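Local coordinates for Ac-ASP-7 (Ancylostoma caninum, PDB 3S6S), which is a secreted hookworm protein of the SCP/TAPS (pathogenesis-related) family whose function is unknown, though it probably takes part in interactions between parasite and host, at residues V109-A114 with K142-G147. Sequence-based numbering, arbitrary orientation.
Sequences VVYPKA and KKPKDG
Three groups converge on Tyr111 OH: it accepts a hydrogen bond from Lys142 NZ at 2.9 Å, accepts another from a water at 3.1 Å, and is hydrogen-bonded to the carboxylate of Glu148, whose other oxygen bonds Lys145 N. Tyr111 opens a type I beta turn that runs to Ala114 and links helix 103-110 to strand 116-123 of the central sheet in this SCP/TAPS domain. The turn is closed by a backbone bond from Ala114 N to Tyr111 O at 3.2 Å, and Arg30 of helix 16-34 also bonds that carbonyl. Facing it is the loop that leaves strand 133-140 toward the cysteine-rich C-terminal region, so the contact joins the chain leaving strand 133-140 to the turn that follows helix 103-110.

Evidence for the packing lies in the two faces of the Tyr111 ring. Pro144 CB sits over the centre of one face, 3.6 Å from the centroid of the Tyr111 ring and only 7° off its normal, a textbook CH-pi geometry. Lys113 N lies above the opposite face, displaced toward the rim, while Lys142 O meets the edge in plane, 3.5 Å from Tyr111 CD1. A chi1 of -177° swings the Tyr111 ring away from its own backbone N, laying it against the loop, and Phe150 adjoins both its ring and Pro144.

Lys142 runs past the ring margin, its CG 3.7 Å from Tyr111 CE1, and then bends at its last torsion (chi4 -52°), bringing the ammonium to the hydroxyl. The bridging water is held less firmly on its other side, donating a weak, long bond of 3.4 Å to Lys143 O.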
loop_
_atom_site.group_PDB
_atom_site.type_symbol
_atom_site.label_atom_id
_atom_site.label_comp_id
_atom_site.label_asym_id
_atom_site.label_seq_id
_atom_site.Cartn_x
_atom_site.Cartn_y
_atom_site.Cartn_z
ATOM N N VAL A 109 0.691 -5.908 0.293
ATOM C CA VAL A 109 1.327 -4.702 0.811
ATOM C C VAL A 109 2.722 -4.505 0.231
ATOM O O VAL A 109 3.178 -3.389 -0.027
ATOM C CB VAL A 109 1.462 -4.810 2.343
ATOM C CG1 VAL A 109 2.348 -3.687 2.906
ATOM C CG2 VAL A 109 0.074 -4.812 2.981
ATOM N N VAL A 110 3.366 -5.622 -0.029
ATOM C CA VAL A 110 4.805 -5.676 -0.189
ATOM C C VAL A 110 5.240 -6.014 -1.637
ATOM O O VAL A 110 6.426 -5.976 -1.959
ATOM C CB VAL A 110 5.331 -6.670 0.890
ATOM C CG1 VAL A 110 6.210 -7.768 0.325
ATOM C CG2 VAL A 110 5.942 -5.910 2.057
ATOM N N TYR A 111 4.253 -6.307 -2.491
ATOM C CA TYR A 111 4.432 -6.662 -3.899
ATOM C C TYR A 111 5.124 -5.544 -4.672
ATOM O O TYR A 111 4.542 -4.483 -4.874
ATOM C CB TYR A 111 3.051 -6.925 -4.521
ATOM C CG TYR A 111 3.049 -7.374 -5.964
ATOM C CD1 TYR A 111 2.014 -7.020 -6.814
ATOM C CD2 TYR A 111 4.063 -8.182 -6.471
ATOM C CE1 TYR A 111 1.997 -7.440 -8.139
ATOM C CE2 TYR A 111 4.060 -8.598 -7.786
ATOM C CZ TYR A 111 3.027 -8.224 -8.614
ATOM O OH TYR A 111 3.014 -8.649 -9.923
ATOM N N PRO A 112 6.368 -5.786 -5.127
ATOM C CA PRO A 112 7.205 -4.732 -5.732
ATOM C C PRO A 112 6.634 -4.100 -7.001
ATOM O O PRO A 112 7.091 -3.028 -7.376
ATOM C CB PRO A 112 8.516 -5.460 -6.043
ATOM C CG PRO A 112 8.537 -6.624 -5.096
ATOM C CD PRO A 112 7.102 -7.054 -4.975
ATOM N N LYS A 113 5.635 -4.719 -7.628
ATOM C CA LYS A 113 5.113 -4.210 -8.899
ATOM C C LYS A 113 3.777 -3.478 -8.780
ATOM O O LYS A 113 3.241 -2.985 -9.776
ATOM C CB LYS A 113 5.039 -5.324 -9.942
ATOM C CG LYS A 113 6.405 -5.906 -10.255
ATOM C CD LYS A 113 6.372 -7.044 -11.277
ATOM C CE LYS A 113 7.809 -7.509 -11.573
ATOM N NZ LYS A 113 7.840 -8.686 -12.470
ATOM N N ALA A 114 3.232 -3.416 -7.571
ATOM C CA ALA A 114 2.148 -2.477 -7.304
ATOM C C ALA A 114 2.758 -1.073 -7.303
ATOM O O ALA A 114 3.891 -0.901 -6.877
ATOM C CB ALA A 114 1.465 -2.794 -5.963
ATOM N N LYS A 142 -2.200 -3.142 -8.529
ATOM C CA LYS A 142 -1.707 -4.436 -8.973
ATOM C C LYS A 142 -1.662 -5.512 -7.881
ATOM O O LYS A 142 -1.078 -5.336 -6.817
ATOM C CB LYS A 142 -0.360 -4.308 -9.686
ATOM C CG LYS A 142 -0.045 -5.525 -10.544
ATOM C CD LYS A 142 1.197 -5.318 -11.400
ATOM C CE LYS A 142 1.314 -6.379 -12.510
ATOM N NZ LYS A 142 1.196 -7.774 -11.990
ATOM N N LYS A 143 -2.302 -6.633 -8.188
ATOM C CA LYS A 143 -2.431 -7.769 -7.303
ATOM C C LYS A 143 -1.435 -8.834 -7.707
ATOM O O LYS A 143 -1.374 -9.193 -8.869
ATOM C CB LYS A 143 -3.838 -8.329 -7.457
ATOM C CG LYS A 143 -4.063 -9.636 -6.764
ATOM C CD LYS A 143 -5.500 -10.009 -6.917
ATOM C CE LYS A 143 -5.885 -11.166 -6.010
ATOM N NZ LYS A 143 -7.275 -11.623 -6.339
ATOM N N PRO A 144 -0.641 -9.350 -6.755
ATOM C CA PRO A 144 0.303 -10.396 -7.159
ATOM C C PRO A 144 -0.459 -11.694 -7.424
ATOM O O PRO A 144 -1.620 -11.793 -7.034
ATOM C CB PRO A 144 1.173 -10.554 -5.923
ATOM C CG PRO A 144 0.244 -10.234 -4.787
ATOM C CD PRO A 144 -0.639 -9.130 -5.299
ATOM N N LYS A 145 0.162 -12.666 -8.086
ATOM C CA LYS A 145 -0.448 -13.993 -8.164
ATOM C C LYS A 145 0.280 -14.984 -7.283
ATOM O O LYS A 145 1.420 -14.769 -6.887
ATOM C CB LYS A 145 -0.601 -14.535 -9.598
ATOM C CG LYS A 145 0.056 -13.744 -10.710
ATOM C CD LYS A 145 -0.657 -14.018 -12.038
ATOM C CE LYS A 145 -1.009 -15.509 -12.168
ATOM N NZ LYS A 145 -1.985 -15.793 -13.259
ATOM N N ASP A 146 -0.400 -16.071 -6.954
ATOM C CA ASP A 146 0.172 -17.049 -6.054
ATOM C C ASP A 146 1.416 -17.656 -6.671
ATOM O O ASP A 146 1.453 -17.952 -7.868
ATOM C CB ASP A 146 -0.872 -18.091 -5.679
ATOM C CG ASP A 146 -1.985 -17.494 -4.834
ATOM O OD1 ASP A 146 -2.930 -16.918 -5.421
ATOM O OD2 ASP A 146 -1.890 -17.558 -3.585
ATOM N N GLY A 147 2.448 -17.790 -5.849
ATOM C CA GLY A 147 3.722 -18.285 -6.305
ATOM C C GLY A 147 4.569 -17.286 -7.078
ATOM O O GLY A 147 5.749 -17.529 -7.274
HETATM O O HOH W 1 0.821 -10.436 -11.105
#